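Local coordinates for protein transcriptional regulator, TetR family (Agrobacterium tumefaciens, PDB 3C2B) that probably binds DNA at cis-regulatory sites and controls transcription, as expected of a TetR-family regulator, at residues Pro15-Gln23 with Ala45-Phe56; Asp60-Gln71 with Leu127-Gly135. All blocks are in the same frame, centred on the assembly; numbering follows the deposited sequence.

Overall arrangement
Contact 1 belongs to the N-terminal head, where residues 15-23 of the first helix pack on the turn and second helix of the predicted helix-turn-helix, 45-56. Contact 2 joins that head to the C-terminal, AefR-like part through helices 59-71 and 127-134. The two centres are 16 Å apart, about 26 Å and 13 Å respectively from the centre of the chain. They meet directly: F56 CD1 of contact 1 lies 3.5 Å from L62 CD1 of contact 2, and F69 packs on N18, L21 and D22 of helix 15-31. Helix 59-71 thus touches both the helix-turn-helix and the C-terminal part.

Contact 1: residues Pro15-Gln23 with Ala45-Phe56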
loop_
_atom_site.group_PDB
_atom_site.type_symbol
_atom_site.label_atom_id
_atom_site.label_comp_id
_atom_site.label_asym_id
_atom_site.label_seq_id
_atom_site.Cartn_x
_atom_site.Cartn_y
_atom_site.Cartn_z
ATOM N N PRO A 15 -26.004 1.624 -23.017
ATOM C CA PRO A 15 -27.032 1.111 -22.089
ATOM C C PRO A 15 -26.836 -0.345 -21.655
ATOM O O PRO A 15 -26.724 -0.635 -20.453
ATOM C CB PRO A 15 -28.320 1.244 -22.901
ATOM C CG PRO A 15 -28.086 2.445 -23.762
ATOM C CD PRO A 15 -26.590 2.579 -23.980
ATOM N N ARG A 16 -26.781 -1.244 -22.634
ATOM C CA ARG A 16 -26.591 -2.667 -22.385
ATOM C C ARG A 16 -25.165 -2.995 -21.898
ATOM O O ARG A 16 -24.983 -3.824 -20.980
ATOM C CB ARG A 16 -26.941 -3.464 -23.648
ATOM C CG ARG A 16 -26.734 -4.973 -23.564
ATOM C CD ARG A 16 -27.491 -5.615 -22.403
ATOM N NE ARG A 16 -27.562 -7.068 -22.550
ATOM C CZ ARG A 16 -27.601 -7.935 -21.541
ATOM N NH1 ARG A 16 -27.561 -7.514 -20.283
ATOM N NH2 ARG A 16 -27.665 -9.236 -21.797
ATOM N N GLN A 17 -24.167 -2.371 -22.527
ATOM C CA GLN A 17 -22.765 -2.605 -22.184
ATOM C C GLN A 17 -22.457 -2.181 -20.737
ATOM O O GLN A 17 -21.697 -2.861 -20.035
ATOM C CB GLN A 17 -21.839 -1.896 -23.173
ATOM C CG GLN A 17 -21.751 -2.554 -24.546
ATOM C CD GLN A 17 -20.967 -1.706 -25.536
ATOM O OE1 GLN A 17 -19.741 -1.570 -25.440
ATOM N NE2 GLN A 17 -21.679 -1.132 -26.502
ATOM N N ASN A 18 -23.075 -1.076 -20.304
ATOM C CA ASN A 18 -22.994 -0.601 -18.921
ATOM C C ASN A 18 -23.653 -1.548 -17.892
ATOM O O ASN A 18 -22.997 -1.952 -16.920
ATOM C CB ASN A 18 -23.527 0.829 -18.809
ATOM C CG ASN A 18 -22.697 1.828 -19.614
ATOM O OD1 ASN A 18 -21.567 1.538 -20.017
ATOM N ND2 ASN A 18 -23.258 3.005 -19.853
ATOM N N ALA A 19 -24.916 -1.920 -18.108
ATOM C CA ALA A 19 -25.595 -2.871 -17.227
ATOM C C ALA A 19 -24.752 -4.133 -16.999
ATOM O O ALA A 19 -24.677 -4.641 -15.872
ATOM C CB ALA A 19 -26.947 -3.236 -17.783
ATOM N N VAL A 20 -24.116 -4.620 -18.071
ATOM C CA VAL A 20 -23.265 -5.816 -18.040
ATOM C C VAL A 20 -21.994 -5.609 -17.180
ATOM O O VAL A 20 -21.638 -6.436 -16.328
ATOM C CB VAL A 20 -22.890 -6.273 -19.495
ATOM C CG1 VAL A 20 -21.661 -7.200 -19.511
ATOM C CG2 VAL A 20 -24.097 -6.944 -20.203
ATOM N N LEU A 21 -21.322 -4.490 -17.422
ATOM C CA LEU A 21 -20.152 -4.110 -16.675
ATOM C C LEU A 21 -20.458 -3.927 -15.180
ATOM O O LEU A 21 -19.607 -4.246 -14.335
ATOM C CB LEU A 21 -19.507 -2.867 -17.306
ATOM C CG LEU A 21 -18.800 -3.117 -18.652
ATOM C CD1 LEU A 21 -18.413 -1.820 -19.342
ATOM C CD2 LEU A 21 -17.590 -4.080 -18.542
ATOM N N ASP A 22 -21.658 -3.435 -14.856
ATOM C CA ASP A 22 -22.135 -3.403 -13.467
ATOM C C ASP A 22 -22.227 -4.789 -12.814
ATOM O O ASP A 22 -21.934 -4.940 -11.630
ATOM C CB ASP A 22 -23.477 -2.682 -13.346
ATOM C CG ASP A 22 -23.329 -1.171 -13.163
ATOM O OD1 ASP A 22 -22.250 -0.669 -12.754
ATOM O OD2 ASP A 22 -24.335 -0.474 -13.430
ATOM N N GLN A 23 -22.634 -5.795 -13.579
ATOM C CA GLN A 23 -22.641 -7.170 -13.076
ATOM C C GLN A 23 -21.229 -7.693 -12.830
ATOM O O GLN A 23 -20.981 -8.434 -11.861
ATOM C CB GLN A 23 -23.382 -8.106 -14.034
ATOM C CG GLN A 23 -24.913 -8.020 -13.963
ATOM C CD GLN A 23 -25.442 -7.870 -12.541
ATOM O OE1 GLN A 23 -26.244 -6.977 -12.270
ATOM N NE2 GLN A 23 -24.988 -8.735 -11.628
ATOM N N ALA A 45 -25.390 -11.590 -16.005
ATOM C CA ALA A 45 -25.894 -10.494 -16.856
ATOM C C ALA A 45 -26.775 -10.908 -18.045
ATOM O O ALA A 45 -27.149 -10.054 -18.858
ATOM C CB ALA A 45 -24.730 -9.635 -17.347
ATOM N N ASN A 46 -27.106 -12.194 -18.157
ATOM C CA ASN A 46 -27.952 -12.686 -19.262
ATOM C C ASN A 46 -27.378 -12.416 -20.653
ATOM O O ASN A 46 -28.100 -12.015 -21.573
ATOM C CB ASN A 46 -29.355 -12.085 -19.169
ATOM C CG ASN A 46 -30.090 -12.518 -17.934
ATOM O OD1 ASN A 46 -29.908 -13.639 -17.452
ATOM N ND2 ASN A 46 -30.940 -11.637 -17.411
ATOM N N CYS A 47 -26.075 -12.612 -20.808
ATOM C CA CYS A 47 -25.462 -12.437 -22.121
ATOM C C CYS A 47 -24.723 -13.692 -22.619
ATOM O O CYS A 47 -24.585 -14.694 -21.893
ATOM C CB CYS A 47 -24.599 -11.154 -22.191
ATOM S SG CYS A 47 -23.062 -11.160 -21.274
ATOM N N SER A 48 -24.299 -13.638 -23.878
ATOM C CA SER A 48 -23.575 -14.728 -24.495
ATOM C C SER A 48 -22.103 -14.620 -24.113
ATOM O O SER A 48 -21.622 -13.548 -23.720
ATOM C CB SER A 48 -23.774 -14.698 -26.016
ATOM O OG SER A 48 -23.107 -15.763 -26.660
ATOM N N LYS A 49 -21.395 -15.739 -24.201
ATOM C CA LYS A 49 -19.958 -15.738 -23.969
ATOM C C LYS A 49 -19.250 -15.207 -25.227
ATOM O O LYS A 49 -18.212 -14.547 -25.127
ATOM C CB LYS A 49 -19.471 -17.129 -23.493
ATOM C CG LYS A 49 -18.598 -17.944 -24.445
ATOM C CD LYS A 49 -17.100 -17.611 -24.287
ATOM C CE LYS A 49 -16.229 -18.534 -25.150
ATOM N NZ LYS A 49 -16.704 -18.641 -26.570
ATOM N N GLU A 50 -19.843 -15.478 -26.396
ATOM C CA GLU A 50 -19.359 -14.946 -27.687
ATOM C C GLU A 50 -19.880 -13.530 -27.974
ATOM O O GLU A 50 -19.314 -12.807 -28.799
ATOM C CB GLU A 50 -19.649 -15.905 -28.856
ATOM C CG GLU A 50 -21.076 -16.447 -28.933
ATOM C CD GLU A 50 -21.229 -17.803 -28.258
ATOM O OE1 GLU A 50 -20.766 -17.977 -27.113
ATOM O OE2 GLU A 50 -21.830 -18.701 -28.877
ATOM N N SER A 51 -20.953 -13.144 -27.286
ATOM C CA SER A 51 -21.350 -11.737 -27.186
ATOM C C SER A 51 -20.328 -10.905 -26.392
ATOM O O SER A 51 -19.995 -9.779 -26.773
ATOM C CB SER A 51 -22.737 -11.611 -26.562
ATOM O OG SER A 51 -22.872 -10.383 -25.876
ATOM N N LEU A 52 -19.836 -11.461 -25.287
ATOM C CA LEU A 52 -18.754 -10.830 -24.520
ATOM C C LEU A 52 -17.523 -10.529 -25.380
ATOM O O LEU A 52 -16.833 -9.525 -25.163
ATOM C CB LEU A 52 -18.371 -11.699 -23.319
ATOM C CG LEU A 52 -18.864 -11.276 -21.930
ATOM C CD1 LEU A 52 -19.875 -10.136 -21.960
ATOM C CD2 LEU A 52 -19.392 -12.466 -21.141
ATOM N N TYR A 53 -17.273 -11.396 -26.361
ATOM C CA TYR A 53 -16.159 -11.242 -27.292
ATOM C C TYR A 53 -16.258 -10.001 -28.202
ATOM O O TYR A 53 -15.284 -9.251 -28.326
ATOM C CB TYR A 53 -15.957 -12.524 -28.114
ATOM C CG TYR A 53 -14.780 -12.473 -29.068
ATOM C CD1 TYR A 53 -14.971 -12.241 -30.436
ATOM C CD2 TYR A 53 -13.472 -12.655 -28.605
ATOM C CE1 TYR A 53 -13.889 -12.188 -31.318
ATOM C CE2 TYR A 53 -12.379 -12.600 -29.478
ATOM C CZ TYR A 53 -12.599 -12.372 -30.833
ATOM O OH TYR A 53 -11.529 -12.326 -31.696
ATOM N N LYS A 54 -17.418 -9.778 -28.827
ATOM C CA LYS A 54 -17.579 -8.636 -29.749
ATOM C C LYS A 54 -17.821 -7.300 -29.029
ATOM O O LYS A 54 -17.702 -6.234 -29.637
ATOM C CB LYS A 54 -18.620 -8.914 -30.857
ATOM C CG LYS A 54 -20.026 -8.337 -30.658
ATOM C CD LYS A 54 -20.970 -9.342 -30.005
ATOM C CE LYS A 54 -22.423 -8.871 -30.023
ATOM N NZ LYS A 54 -23.222 -9.545 -31.081
ATOM N N TRP A 55 -18.143 -7.362 -27.738
ATOM C CA TRP A 55 -18.253 -6.155 -26.918
ATOM C C TRP A 55 -16.883 -5.620 -26.479
ATOM O O TRP A 55 -16.610 -4.418 -26.627
ATOM C CB TRP A 55 -19.135 -6.395 -25.682
ATOM C CG TRP A 55 -20.619 -6.576 -25.969
ATOM C CD1 TRP A 55 -21.296 -6.222 -27.104
ATOM C CD2 TRP A 55 -21.598 -7.126 -25.078
ATOM N NE1 TRP A 55 -22.633 -6.540 -26.984
ATOM C CE2 TRP A 55 -22.843 -7.092 -25.747
ATOM C CE3 TRP A 55 -21.542 -7.650 -23.777
ATOM C CZ2 TRP A 55 -24.022 -7.562 -25.159
ATOM C CZ3 TRP A 55 -22.722 -8.125 -23.199
ATOM C CH2 TRP A 55 -23.938 -8.074 -23.888
ATOM N N PHE A 56 -16.038 -6.516 -25.949
ATOM C CA PHE A 56 -14.798 -6.136 -25.232
ATOM C C PHE A 56 -13.516 -6.828 -25.734
ATOM O O PHE A 56 -12.498 -6.831 -25.030
ATOM C CB PHE A 56 -14.925 -6.387 -23.702
ATOM C CG PHE A 56 -16.285 -6.062 -23.119
ATOM C CD1 PHE A 56 -17.030 -7.057 -22.490
ATOM C CD2 PHE A 56 -16.826 -4.759 -23.203
ATOM C CE1 PHE A 56 -18.286 -6.771 -21.946
ATOM C CE2 PHE A 56 -18.088 -4.462 -22.669
ATOM C CZ PHE A 56 -18.819 -5.469 -22.039
#
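R16 reaches across to the turn after helix 38-45 and grips A45 O with both terminal nitrogens, NH1 at 2.9 Å and NH2 at 3.1 Å. The carbonyl oxygen lies close to the guanidinium plane, and NH1 approaches almost straight along the C=O direction, but sharing one acceptor bends both bonds (N-H...O 148° at NH1). A weak bond from NH2 to N46 O adds a third link. A chi1 of 177° and a bend at chi2 bring the arginine past the W55 ring toward the turn, its NE 4.0 Å from CH2 and its guanidinium plane turned 77° from the indole.

Inward of this polar edge, V20 is a knob in a hole formed by A45, L52, W55 and F56. Its CG2 branch meets W55 CZ3 at 3.5 Å, whereas CG1 faces L52 CD1 and the edge of the F56 ring. L21 CD2 lies over one face of that ring, 4.0 Å from CZ, and Q17 CG over a face of the indole. Q23 CG rests on A45 CB.

A positive charge bound to carbonyls where the chain leaves helix 38-45 would probably be favoured by the partial negative charge there; it ties the first helix to the turn, beside the apolar packing of V20.

Contact 2: residues Asp60-Gln71 with Leu127-Gly135; sequences DGLLAAMITFQQ and LGDLLLERG
Segments 60-71 and 127-134 run nearly parallel, their axes 10.2 Å apart at closest approach and inclined by 16°, with I67 facing L130 and L131. A64 is level with L127, and Q71 with G135. L130 is the central knob, set among A64, I67, T68 and Q71. Its two methyls divide the work: CD1 meets A64 CB, and CD2 rests 3.6 Å from T68 CG2, the leucine and threonine side chains crossing at about a right angle. I67 sends CD1 against L131 CD2 at 3.3 Å, a tight carbon contact, while its CG2 branch lies against L131 CD1 and L130 CD2. Toward the beginning of both helices, L127 CD2 presses on L63 CB and CD2.

This interface joins the last helix of the TetR-type DNA-binding head to the C-terminal, AefR-like part of the same chain. Behind it, L127 and L131 also pack on Q119 and A116 of helix 107-120, and M66 and F69 turn to helix 15-31.

At the other end the packing becomes polar. The Q71 chain, extended beyond CG (chi2 179°), carries its amide across to the backbone, and NE2 donates to L130 O at 3.1 Å with a nearly straight N-H...O angle of 167°. The acceptor lies in the amide plane, but the donor stands well above the carbonyl plane. R134 N reaches the same oxygen from the opposite face with the helical bond, so L130 O accepts twice. Q71 OE1 meanwhile lies 3.3 Å from R134 CB and close to L130 CD2. NE2 also comes close to G135, 3.2 Å from its CA.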
loop_
_atom_site.group_PDB
_atom_site.type_symbol
_atom_site.label_atom_id
_atom_site.label_comp_id
_atom_site.label_asym_id
_atom_site.label_seq_id
_atom_site.Cartn_x
_atom_site.Cartn_y
_atom_site.Cartn_z
ATOM N N ASP A 60 -8.800 -10.105 -21.509
ATOM C CA ASP A 60 -7.965 -8.955 -21.144
ATOM C C ASP A 60 -8.598 -7.601 -21.502
ATOM O O ASP A 60 -8.394 -6.606 -20.804
ATOM C CB ASP A 60 -6.556 -9.091 -21.744
ATOM C CG ASP A 60 -5.592 -9.875 -20.840
ATOM O OD1 ASP A 60 -4.412 -9.468 -20.753
ATOM O OD2 ASP A 60 -6.002 -10.890 -20.220
ATOM N N GLY A 61 -9.370 -7.573 -22.583
ATOM C CA GLY A 61 -10.105 -6.370 -22.968
ATOM C C GLY A 61 -11.317 -6.110 -22.085
ATOM O O GLY A 61 -11.714 -4.963 -21.896
ATOM N N LEU A 62 -11.916 -7.174 -21.554
ATOM C CA LEU A 62 -13.080 -7.043 -20.690
ATOM C C LEU A 62 -12.663 -6.389 -19.384
ATOM O O LEU A 62 -13.336 -5.487 -18.889
ATOM C CB LEU A 62 -13.719 -8.413 -20.424
ATOM C CG LEU A 62 -14.642 -8.610 -19.210
ATOM C CD1 LEU A 62 -15.852 -7.656 -19.209
ATOM C CD2 LEU A 62 -15.106 -10.055 -19.138
ATOM N N LEU A 63 -11.544 -6.854 -18.842
ATOM C CA LEU A 63 -10.990 -6.340 -17.589
ATOM C C LEU A 63 -10.693 -4.844 -17.680
ATOM O O LEU A 63 -10.928 -4.104 -16.721
ATOM C CB LEU A 63 -9.719 -7.108 -17.249
ATOM C CG LEU A 63 -9.883 -8.473 -16.573
ATOM C CD1 LEU A 63 -11.236 -9.127 -16.828
ATOM C CD2 LEU A 63 -8.717 -9.392 -16.948
ATOM N N ALA A 64 -10.196 -4.420 -18.846
ATOM C CA ALA A 64 -9.866 -3.021 -19.115
ATOM C C ALA A 64 -11.104 -2.125 -19.214
ATOM O O ALA A 64 -11.070 -0.968 -18.766
ATOM C CB ALA A 64 -9.001 -2.899 -20.391
ATOM N N ALA A 65 -12.184 -2.649 -19.804
ATOM C CA ALA A 65 -13.421 -1.884 -19.960
ATOM C C ALA A 65 -14.091 -1.706 -18.608
ATOM O O ALA A 65 -14.685 -0.673 -18.353
ATOM C CB ALA A 65 -14.370 -2.539 -20.977
HETATM N N MSE A 66 -13.982 -2.719 -17.755
HETATM C CA MSE A 66 -14.403 -2.647 -16.355
HETATM C C MSE A 66 -13.659 -1.521 -15.581
HETATM O O MSE A 66 -14.267 -0.723 -14.854
HETATM C CB MSE A 66 -14.145 -4.002 -15.666
HETATM C CG MSE A 66 -14.990 -5.200 -16.160
HETATM SE SE MSE A 66 -14.522 -6.900 -15.242
HETATM C CE MSE A 66 -14.904 -6.393 -13.390
ATOM N N ILE A 67 -12.339 -1.481 -15.737
ATOM C CA ILE A 67 -11.509 -0.415 -15.152
ATOM C C ILE A 67 -11.875 0.981 -15.718
ATOM O O ILE A 67 -12.025 1.930 -14.944
ATOM C CB ILE A 67 -9.988 -0.697 -15.320
ATOM C CG1 ILE A 67 -9.587 -1.933 -14.499
ATOM C CG2 ILE A 67 -9.139 0.536 -14.934
ATOM C CD1 ILE A 67 -8.120 -2.374 -14.627
ATOM N N THR A 68 -12.028 1.109 -17.044
ATOM C CA THR A 68 -12.334 2.424 -17.633
ATOM C C THR A 68 -13.815 2.817 -17.513
ATOM O O THR A 68 -14.135 4.006 -17.561
ATOM C CB THR A 68 -11.834 2.570 -19.083
ATOM O OG1 THR A 68 -12.620 1.754 -19.956
ATOM C CG2 THR A 68 -10.364 2.175 -19.185
ATOM N N PHE A 69 -14.704 1.831 -17.375
ATOM C CA PHE A 69 -16.128 2.068 -17.063
ATOM C C PHE A 69 -16.244 2.642 -15.651
ATOM O O PHE A 69 -16.983 3.596 -15.433
ATOM C CB PHE A 69 -16.930 0.748 -17.178
ATOM C CG PHE A 69 -18.349 0.809 -16.634
ATOM C CD1 PHE A 69 -19.359 1.489 -17.325
ATOM C CD2 PHE A 69 -18.688 0.144 -15.450
ATOM C CE1 PHE A 69 -20.678 1.530 -16.825
ATOM C CE2 PHE A 69 -20.015 0.178 -14.952
ATOM C CZ PHE A 69 -21.006 0.866 -15.642
ATOM N N GLN A 70 -15.505 2.065 -14.698
ATOM C CA GLN A 70 -15.566 2.556 -13.331
ATOM C C GLN A 70 -14.946 3.951 -13.199
ATOM O O GLN A 70 -15.576 4.867 -12.657
ATOM C CB GLN A 70 -14.928 1.572 -12.362
ATOM C CG GLN A 70 -14.859 2.078 -10.925
ATOM C CD GLN A 70 -16.217 2.131 -10.209
ATOM O OE1 GLN A 70 -17.261 1.787 -10.768
ATOM N NE2 GLN A 70 -16.188 2.559 -8.948
ATOM N N GLN A 71 -13.721 4.091 -13.711
ATOM C CA GLN A 71 -12.997 5.369 -13.768
ATOM C C GLN A 71 -13.896 6.508 -14.281
ATOM O O GLN A 71 -13.657 7.666 -13.948
ATOM C CB GLN A 71 -11.680 5.244 -14.592
ATOM C CG GLN A 71 -10.529 4.486 -13.832
ATOM C CD GLN A 71 -9.187 4.298 -14.598
ATOM O OE1 GLN A 71 -9.053 4.625 -15.768
ATOM N NE2 GLN A 71 -8.213 3.730 -13.923
ATOM N N LEU A 127 -3.137 -4.120 -17.440
ATOM C CA LEU A 127 -4.165 -3.635 -16.528
ATOM C C LEU A 127 -3.610 -2.713 -15.404
ATOM O O LEU A 127 -4.260 -1.728 -15.006
ATOM C CB LEU A 127 -4.930 -4.823 -15.930
ATOM C CG LEU A 127 -5.929 -5.667 -16.720
ATOM C CD1 LEU A 127 -5.285 -6.528 -17.812
ATOM C CD2 LEU A 127 -6.640 -6.546 -15.707
ATOM N N GLY A 128 -2.417 -3.041 -14.904
ATOM C CA GLY A 128 -1.758 -2.252 -13.859
ATOM C C GLY A 128 -1.520 -0.805 -14.265
ATOM O O GLY A 128 -1.711 0.110 -13.457
ATOM N N ASP A 129 -1.137 -0.604 -15.534
ATOM C CA ASP A 129 -0.818 0.738 -16.062
ATOM C C ASP A 129 -2.055 1.617 -16.116
ATOM O O ASP A 129 -1.959 2.834 -15.967
ATOM C CB ASP A 129 -0.162 0.687 -17.457
ATOM C CG ASP A 129 0.932 -0.375 -17.566
ATOM O OD1 ASP A 129 0.604 -1.583 -17.441
ATOM O OD2 ASP A 129 2.101 -0.003 -17.805
ATOM N N LEU A 130 -3.215 0.992 -16.316
ATOM C CA LEU A 130 -4.474 1.716 -16.378
ATOM C C LEU A 130 -4.830 2.330 -15.024
ATOM O O LEU A 130 -5.300 3.464 -14.953
ATOM C CB LEU A 130 -5.592 0.800 -16.877
ATOM C CG LEU A 130 -6.334 1.338 -18.097
ATOM C CD1 LEU A 130 -7.248 0.259 -18.700
ATOM C CD2 LEU A 130 -7.115 2.588 -17.718
ATOM N N LEU A 131 -4.601 1.594 -13.944
ATOM C CA LEU A 131 -4.823 2.157 -12.607
ATOM C C LEU A 131 -3.684 3.107 -12.264
ATOM O O LEU A 131 -3.904 4.175 -11.682
ATOM C CB LEU A 131 -4.945 1.064 -11.542
ATOM C CG LEU A 131 -6.230 0.234 -11.392
ATOM C CD1 LEU A 131 -7.495 1.079 -11.438
ATOM C CD2 LEU A 131 -6.259 -0.806 -12.464
ATOM N N LEU A 132 -2.470 2.717 -12.653
ATOM C CA LEU A 132 -1.285 3.526 -12.429
ATOM C C LEU A 132 -1.392 4.901 -13.153
ATOM O O LEU A 132 -1.083 5.955 -12.571
ATOM C CB LEU A 132 -0.047 2.744 -12.918
ATOM C CG LEU A 132 1.157 2.431 -12.020
ATOM C CD1 LEU A 132 0.749 2.271 -10.569
ATOM C CD2 LEU A 132 1.891 1.186 -12.550
ATOM N N GLU A 133 -1.837 4.879 -14.412
ATOM C CA GLU A 133 -1.824 6.080 -15.236
ATOM C C GLU A 133 -3.087 6.913 -15.096
ATOM O O GLU A 133 -3.008 8.126 -15.238
ATOM C CB GLU A 133 -1.604 5.753 -16.726
ATOM C CG GLU A 133 -0.246 5.154 -17.107
ATOM C CD GLU A 133 -0.285 4.443 -18.467
ATOM O OE1 GLU A 133 0.629 4.661 -19.290
ATOM O OE2 GLU A 133 -1.239 3.662 -18.717
ATOM N N ARG A 134 -4.238 6.286 -14.831
ATOM C CA ARG A 134 -5.534 6.959 -14.960
ATOM C C ARG A 134 -6.382 6.855 -13.706
ATOM O O ARG A 134 -7.323 7.641 -13.515
ATOM C CB ARG A 134 -6.305 6.384 -16.160
ATOM C CG ARG A 134 -5.418 5.950 -17.347
ATOM C CD ARG A 134 -6.253 5.773 -18.641
ATOM N NE ARG A 134 -5.492 5.027 -19.646
ATOM C CZ ARG A 134 -6.028 4.405 -20.699
ATOM N NH1 ARG A 134 -7.342 4.420 -20.904
ATOM N NH2 ARG A 134 -5.244 3.759 -21.550
ATOM N N GLY A 135 -6.043 5.860 -12.879
ATOM C CA GLY A 135 -6.787 5.483 -11.681
ATOM C C GLY A 135 -6.906 6.525 -10.588
ATOM O O GLY A 135 -7.874 6.503 -9.825
#